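Local structure of Sn-glycerol-3-phosphate ABC transporter substrate-binding protein UspB (Mycobacterium tuberculosis, 4MFI) at residues Ala203-Ile206 with Ser207-Phe210; Arg54-Ile57 with Gly58-Gln61; Phe106-Leu110 with Ser111-Thr115. The protein probably binds glycerophosphocholine outside the cell membrane and delivers it to an ABC transporter for import. All blocks are in the same frame, centred on the assembly; numbering follows the deposited sequence.

Contact 1: residues Ala203-Ile206 with Ser207-Phe210; sequences ADLI and SWTF
Leu205 and Trp208 lie side by side and point the same way. The isobutyl group of Leu205 rests against the six-membered part of the indole, with Leu205 CG 3.7 Å from Trp208 CE3. Trp208 has CG anti to its backbone N (chi1 -170°), and the indole then runs alongside Leu205. In the five-membered ring, Trp208 NE1 donates to the carbonyl oxygen of Thr304.

Thr209 lies across Leu205 and Ile206. Its methyl, Thr209 CG2, meets Leu205 CD2 at 4.1 Å, the two side chains crossing at about a right angle. On its other branch, Thr209 OG1 sits 3.5 Å from Ile206 CD1, again with the side chains nearly perpendicular. Ile206 CD1 also reaches Phe210 CB at 4.2 Å. Phe210 in turn touches Leu399 and Tyr221.

The backbone joins the same residues. Thr209 N donates to Leu205 O at 3.1 Å. Trp208 N makes a weak bond to that oxygen. Phe210 N donates to Ile206 O at 2.8 Å. Ser207 OG is held from outside by Arg385 NE and Asp392 O, which ties Ser207 to helices 383-386 and 391-405.

Leu205 is the N-cap residue. The contact is the first turn of the short helix 206-209, which follows strand 198-201 and packs against helix 391-405 in this periplasmic-binding-protein-type fold.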
loop_
_atom_site.group_PDB
_atom_site.type_symbol
_atom_site.label_atom_id
_atom_site.label_comp_id
_atom_site.label_asym_id
_atom_site.label_seq_id
_atom_site.Cartn_x
_atom_site.Cartn_y
_atom_site.Cartn_z
ATOM N N ALA A 203 2.693 2.207 -15.410
ATOM C CA ALA A 203 3.590 3.012 -14.580
ATOM C C ALA A 203 2.919 3.654 -13.368
ATOM O O ALA A 203 3.598 4.211 -12.508
ATOM C CB ALA A 203 4.288 4.069 -15.418
ATOM N N ASP A 204 1.594 3.601 -13.290
ATOM C CA ASP A 204 0.944 4.135 -12.098
ATOM C C ASP A 204 1.022 3.225 -10.873
ATOM O O ASP A 204 0.796 3.688 -9.752
ATOM C CB ASP A 204 -0.506 4.514 -12.387
ATOM C CG ASP A 204 -0.635 5.913 -12.970
ATOM O OD1 ASP A 204 0.231 6.772 -12.679
ATOM O OD2 ASP A 204 -1.609 6.154 -13.711
ATOM N N LEU A 205 1.344 1.946 -11.071
ATOM C CA LEU A 205 1.351 1.005 -9.952
ATOM C C LEU A 205 2.419 -0.083 -10.007
ATOM O O LEU A 205 2.602 -0.817 -9.037
ATOM C CB LEU A 205 -0.025 0.347 -9.814
ATOM C CG LEU A 205 -0.422 -0.101 -8.411
ATOM C CD1 LEU A 205 -0.486 1.093 -7.479
ATOM C CD2 LEU A 205 -1.754 -0.818 -8.445
ATOM N N ILE A 206 3.126 -0.205 -11.124
ATOM C CA ILE A 206 3.997 -1.363 -11.304
ATOM C C ILE A 206 5.176 -1.431 -10.314
ATOM O O ILE A 206 5.548 -2.519 -9.889
ATOM C CB ILE A 206 4.471 -1.506 -12.779
ATOM C CG1 ILE A 206 5.169 -2.852 -13.023
ATOM C CG2 ILE A 206 5.388 -0.354 -13.157
ATOM C CD1 ILE A 206 4.280 -4.056 -12.762
ATOM N N SER A 207 5.753 -0.298 -9.904
ATOM C CA SER A 207 6.819 -0.427 -8.900
ATOM C C SER A 207 6.297 -0.991 -7.584
ATOM O O SER A 207 7.036 -1.639 -6.848
ATOM C CB SER A 207 7.591 0.873 -8.656
ATOM O OG SER A 207 6.796 1.832 -7.980
ATOM N N TRP A 208 5.017 -0.765 -7.296
ATOM C CA TRP A 208 4.405 -1.346 -6.107
ATOM C C TRP A 208 4.149 -2.839 -6.270
ATOM O O TRP A 208 4.543 -3.634 -5.413
ATOM C CB TRP A 208 3.099 -0.618 -5.789
ATOM C CG TRP A 208 2.489 -0.955 -4.463
ATOM C CD1 TRP A 208 3.068 -0.828 -3.227
ATOM C CD2 TRP A 208 1.150 -1.413 -4.232
ATOM N NE1 TRP A 208 2.175 -1.196 -2.247
ATOM C CE2 TRP A 208 0.990 -1.556 -2.839
ATOM C CE3 TRP A 208 0.069 -1.722 -5.074
ATOM C CZ2 TRP A 208 -0.210 -1.980 -2.264
ATOM C CZ3 TRP A 208 -1.118 -2.153 -4.504
ATOM C CH2 TRP A 208 -1.251 -2.276 -3.111
ATOM N N THR A 209 3.494 -3.223 -7.364
ATOM C CA THR A 209 3.115 -4.625 -7.545
ATOM C C THR A 209 4.290 -5.529 -7.910
ATOM O O THR A 209 4.274 -6.715 -7.575
ATOM C CB THR A 209 1.987 -4.820 -8.576
ATOM O OG1 THR A 209 2.433 -4.376 -9.860
ATOM C CG2 THR A 209 0.721 -4.063 -8.166
ATOM N N PHE A 210 5.307 -5.000 -8.580
ATOM C CA PHE A 210 6.484 -5.804 -8.935
ATOM C C PHE A 210 7.363 -6.082 -7.724
ATOM O O PHE A 210 8.190 -6.991 -7.739
ATOM C CB PHE A 210 7.300 -5.102 -10.035
ATOM C CG PHE A 210 8.577 -5.818 -10.410
ATOM C CD1 PHE A 210 8.549 -6.958 -11.199
ATOM C CD2 PHE A 210 9.811 -5.330 -9.980
ATOM C CE1 PHE A 210 9.727 -7.611 -11.540
ATOM C CE2 PHE A 210 10.990 -5.978 -10.322
ATOM C CZ PHE A 210 10.948 -7.119 -11.103
#

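Contact 2: residues Arg54-Ile57 with Gly58-Gln61; sequences RELI and GRFQ
Gly58 meets Arg54 through the backbone alone: Gly58 N donates to Arg54 O at 3.0 Å. Arg59 follows with two bonds to Glu55. Arg59 N donates to Glu55 O at 3.0 Å. The Arg59 side chain runs extended from CG to NE, and Arg59 NE donates to Glu55 OE2 in a 2.8 Å salt bridge that is nearly straight (167°). OE2 lies at the guanidinium edge, in its plane, and uses the anti lone pair. The carboxylate plane stands 85° from that of the guanidinium. The bend of Glu55 at chi2 (65°) helps bring the carboxylate round to NE. A water bridges Glu55 OE2 and Arg59 NH2. Arg59 CD also passes 4.2 Å from Leu56 CD2.

Phe60 N donates to Leu56 O at 2.9 Å, while its ring turns away. Gln61 N reaches Ile57 O at 2.9 Å, and its side chain lies alongside Ile57. Gln61 OE1 is bonded to Val69 N.

This is helix 50-63 of the beta-alpha-beta unit with strands 39-43 and 69-73. Ile57 and Phe60 pack on Val69, and Phe60 meets Phe326 edge-to-face. Leu56 and Arg59 face helices 317-330 and 333-343, where Arg59 makes a cation-pi contact with Tyr338.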
loop_
_atom_site.group_PDB
_atom_site.type_symbol
_atom_site.label_atom_id
_atom_site.label_comp_id
_atom_site.label_asym_id
_atom_site.label_seq_id
_atom_site.Cartn_x
_atom_site.Cartn_y
_atom_site.Cartn_z
ATOM N N ARG A 54 -17.083 10.713 9.199
ATOM C CA ARG A 54 -18.006 11.455 10.056
ATOM C C ARG A 54 -18.589 10.565 11.156
ATOM O O ARG A 54 -18.799 11.018 12.281
ATOM C CB ARG A 54 -19.120 12.105 9.240
ATOM C CG ARG A 54 -18.643 13.286 8.408
ATOM C CD ARG A 54 -19.805 14.031 7.767
ATOM N NE ARG A 54 -20.603 13.164 6.903
ATOM C CZ ARG A 54 -20.384 13.001 5.602
ATOM N NH1 ARG A 54 -19.391 13.649 5.006
ATOM N NH2 ARG A 54 -21.161 12.192 4.896
ATOM N N GLU A 55 -18.839 9.299 10.833
ATOM C CA GLU A 55 -19.335 8.356 11.828
ATOM C C GLU A 55 -18.282 8.106 12.905
ATOM O O GLU A 55 -18.596 8.083 14.097
ATOM C CB GLU A 55 -19.771 7.040 11.166
ATOM C CG GLU A 55 -20.035 5.889 12.144
ATOM C CD GLU A 55 -21.209 6.129 13.080
ATOM O OE1 GLU A 55 -22.093 6.953 12.752
ATOM O OE2 GLU A 55 -21.249 5.477 14.153
ATOM N N LEU A 56 -17.029 7.931 12.495
ATOM C CA LEU A 56 -15.955 7.706 13.457
ATOM C C LEU A 56 -15.752 8.929 14.356
ATOM O O LEU A 56 -15.506 8.795 15.558
ATOM C CB LEU A 56 -14.658 7.336 12.739
ATOM C CG LEU A 56 -14.690 5.978 12.035
ATOM C CD1 LEU A 56 -13.392 5.717 11.284
ATOM C CD2 LEU A 56 -14.977 4.864 13.041
ATOM N N ILE A 57 -15.879 10.120 13.778
ATOM C CA ILE A 57 -15.783 11.360 14.548
ATOM C C ILE A 57 -16.907 11.444 15.584
ATOM O O ILE A 57 -16.685 11.855 16.726
ATOM C CB ILE A 57 -15.792 12.597 13.618
ATOM C CG1 ILE A 57 -14.442 12.732 12.904
ATOM C CG2 ILE A 57 -16.097 13.873 14.401
ATOM C CD1 ILE A 57 -14.446 13.753 11.784
ATOM N N GLY A 58 -18.109 11.029 15.186
ATOM C CA GLY A 58 -19.241 11.016 16.095
ATOM C C GLY A 58 -18.989 10.079 17.261
ATOM O O GLY A 58 -19.278 10.417 18.417
ATOM N N ARG A 59 -18.452 8.899 16.962
ATOM C CA ARG A 59 -18.114 7.936 18.008
ATOM C C ARG A 59 -17.055 8.512 18.946
ATOM O O ARG A 59 -17.133 8.340 20.165
ATOM C CB ARG A 59 -17.616 6.619 17.399
ATOM C CG ARG A 59 -18.651 5.891 16.547
ATOM C CD ARG A 59 -18.055 4.652 15.885
ATOM N NE ARG A 59 -19.054 3.951 15.082
ATOM C CZ ARG A 59 -18.918 2.712 14.620
ATOM N NH1 ARG A 59 -17.815 2.019 14.875
ATOM N NH2 ARG A 59 -19.897 2.160 13.915
ATOM N N PHE A 60 -16.072 9.204 18.374
ATOM C CA PHE A 60 -15.011 9.809 19.170
ATOM C C PHE A 60 -15.566 10.857 20.126
ATOM O O PHE A 60 -15.241 10.865 21.321
ATOM C CB PHE A 60 -13.950 10.430 18.261
ATOM C CG PHE A 60 -12.886 11.179 19.001
ATOM C CD1 PHE A 60 -11.869 10.499 19.650
ATOM C CD2 PHE A 60 -12.905 12.567 19.051
ATOM C CE1 PHE A 60 -10.884 11.189 20.333
ATOM C CE2 PHE A 60 -11.919 13.268 19.729
ATOM C CZ PHE A 60 -10.907 12.575 20.376
ATOM N N GLN A 61 -16.413 11.734 19.600
ATOM C CA GLN A 61 -16.988 12.806 20.402
ATOM C C GLN A 61 -17.912 12.279 21.500
ATOM O O GLN A 61 -18.059 12.915 22.547
ATOM C CB GLN A 61 -17.687 13.828 19.504
ATOM C CG GLN A 61 -16.698 14.573 18.612
ATOM C CD GLN A 61 -17.345 15.564 17.667
ATOM O OE1 GLN A 61 -16.666 16.419 17.097
ATOM N NE2 GLN A 61 -18.656 15.455 17.487
HETATM O O HOH W 1 -22.691 2.745 13.757
#

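Contact 3: residues Phe106-Leu110 with Ser111-Thr115; sequences FHFAL and SGVLT
A Schellman motif ends helix 104-110, and the chain turns back over Phe108 and Ala109. Phe108 O takes several donors. Ser111 OG donates to Phe108 O at 2.7 Å. Ser111 OG sits between the backbone N and the carbonyl carbon (chi1 71°), a rotamer that turns the hydroxyl back over the last turn. Val113 N gives a weak bond to Phe108 O at 3.3 Å, and Ser111 N another weak one.

Gly112 N donates to Ala109 O at 3.0 Å. It approaches from above the carbonyl plane, 63° out of it. Ala109 O is also held by a water, which in turn accepts from Leu114 N. The water therefore links the final helical turn to the outgoing chain.

Gly112 is the residue that reverses the chain. Its phi is positive (87°), a conformation that suits glycine. In the motif, the weak bond from Val113 N to Phe108 O is the 6→1 bond. Gly112 N to Ala109 O is the 5→2 bond.

Beyond it, apolar side chains close on the helix. Val113 CG2 lies 3.7 Å from Phe108 CB and also nears the ring at CD1, the two side chains crossing at a slant. Leu114 points toward the helix, with Leu114 CG 3.9 Å from Phe108 CB. Leu114 CD1 reaches Ala109 CB at 4.1 Å. Leu114 continues into the core, touching Phe85 and Leu100, while the Phe108 ring meets Phe85 edge-to-face. Val113 and Thr115 make backbone hydrogen bonds to Ala313 and Ile311, and Leu110 touches Ile428 and Leu432.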
loop_
_atom_site.group_PDB
_atom_site.type_symbol
_atom_site.label_atom_id
_atom_site.label_comp_id
_atom_site.label_asym_id
_atom_site.label_seq_id
_atom_site.Cartn_x
_atom_site.Cartn_y
_atom_site.Cartn_z
ATOM N N PHE A 106 7.569 9.943 5.042
ATOM C CA PHE A 106 9.003 10.038 5.324
ATOM C C PHE A 106 9.553 11.381 4.868
ATOM O O PHE A 106 10.422 11.952 5.526
ATOM C CB PHE A 106 9.794 8.897 4.683
ATOM C CG PHE A 106 11.274 8.953 4.971
ATOM C CD1 PHE A 106 11.780 8.463 6.165
ATOM C CD2 PHE A 106 12.158 9.499 4.048
ATOM C CE1 PHE A 106 13.143 8.513 6.437
ATOM C CE2 PHE A 106 13.519 9.556 4.317
ATOM C CZ PHE A 106 14.013 9.063 5.513
ATOM N N HIS A 107 9.062 11.880 3.734
ATOM C CA HIS A 107 9.454 13.204 3.275
ATOM C C HIS A 107 9.276 14.240 4.382
ATOM O O HIS A 107 10.173 15.043 4.665
ATOM C CB HIS A 107 8.640 13.610 2.055
ATOM C CG HIS A 107 8.807 15.043 1.689
ATOM N ND1 HIS A 107 9.887 15.507 0.968
ATOM C CD2 HIS A 107 8.048 16.129 1.977
ATOM C CE1 HIS A 107 9.775 16.813 0.811
ATOM N NE2 HIS A 107 8.672 17.216 1.419
ATOM N N PHE A 108 8.120 14.211 5.032
ATOM C CA PHE A 108 7.868 15.150 6.117
ATOM C C PHE A 108 8.602 14.801 7.415
ATOM O O PHE A 108 9.091 15.697 8.102
ATOM C CB PHE A 108 6.363 15.304 6.341
ATOM C CG PHE A 108 5.669 16.009 5.215
ATOM C CD1 PHE A 108 5.945 17.344 4.945
ATOM C CD2 PHE A 108 4.758 15.341 4.408
ATOM C CE1 PHE A 108 5.310 18.006 3.904
ATOM C CE2 PHE A 108 4.120 15.997 3.357
ATOM C CZ PHE A 108 4.400 17.332 3.106
ATOM N N ALA A 109 8.683 13.515 7.753
ATOM C CA ALA A 109 9.403 13.102 8.956
ATOM C C ALA A 109 10.869 13.528 8.892
ATOM O O ALA A 109 11.414 14.059 9.864
ATOM C CB ALA A 109 9.303 11.601 9.161
ATOM N N LEU A 110 11.500 13.303 7.742
ATOM C CA LEU A 110 12.905 13.665 7.564
ATOM C C LEU A 110 13.121 15.168 7.710
ATOM O O LEU A 110 14.165 15.613 8.204
ATOM C CB LEU A 110 13.403 13.199 6.194
ATOM C CG LEU A 110 14.874 13.478 5.885
ATOM C CD1 LEU A 110 15.760 12.708 6.837
ATOM C CD2 LEU A 110 15.196 13.115 4.450
ATOM N N SER A 111 12.128 15.952 7.295
ATOM C CA SER A 111 12.227 17.408 7.374
ATOM C C SER A 111 12.014 17.950 8.790
ATOM O O SER A 111 12.191 19.145 9.034
ATOM C CB SER A 111 11.257 18.079 6.392
ATOM O OG SER A 111 9.913 17.949 6.806
ATOM N N GLY A 112 11.634 17.073 9.716
ATOM C CA GLY A 112 11.500 17.441 11.114
ATOM C C GLY A 112 10.147 18.012 11.493
ATOM O O GLY A 112 9.989 18.559 12.588
ATOM N N VAL A 113 9.161 17.878 10.608
ATOM C CA VAL A 113 7.851 18.488 10.852
ATOM C C VAL A 113 6.776 17.539 11.394
ATOM O O VAL A 113 5.627 17.946 11.559
ATOM C CB VAL A 113 7.308 19.229 9.603
ATOM C CG1 VAL A 113 8.322 20.252 9.107
ATOM C CG2 VAL A 113 6.942 18.235 8.495
ATOM N N LEU A 114 7.144 16.286 11.667
ATOM C CA LEU A 114 6.226 15.332 12.287
ATOM C C LEU A 114 6.680 14.918 13.686
ATOM O O LEU A 114 7.875 14.848 13.976
ATOM C CB LEU A 114 6.076 14.079 11.428
ATOM C CG LEU A 114 5.554 14.238 10.002
ATOM C CD1 LEU A 114 5.433 12.856 9.370
ATOM C CD2 LEU A 114 4.227 14.971 9.969
ATOM N N THR A 115 5.715 14.609 14.544
ATOM C CA THR A 115 6.007 14.143 15.894
ATOM C C THR A 115 6.363 12.662 15.894
ATOM O O THR A 115 5.626 11.847 15.334
ATOM C CB THR A 115 4.773 14.332 16.800
ATOM O OG1 THR A 115 4.362 15.706 16.770
ATOM C CG2 THR A 115 5.075 13.927 18.237
HETATM O O HOH W 2 9.715 14.911 11.865
#

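In the fold
The three contacts lie in series along one chain and do not touch. The centres of contacts 1 and 2 are about 35 Å apart. All are local contacts along or at the ends of helices, but at different places on them. Contact 1 is a helix start, largely buried, with mainly apolar side-chain contacts across it. Contact 2 lies within a helix, is partly buried, and adds a salt bridge with a bridging water. Contact 3 is a helix end, with an exposed Ser111-Gly112 turn and a buried apolar side. Contacts 2 and 3 adjoin strands 69-73 and 97-101 of the same mixed sheet. Contact 1 follows strand 198-201 of a separate parallel two-stranded sheet.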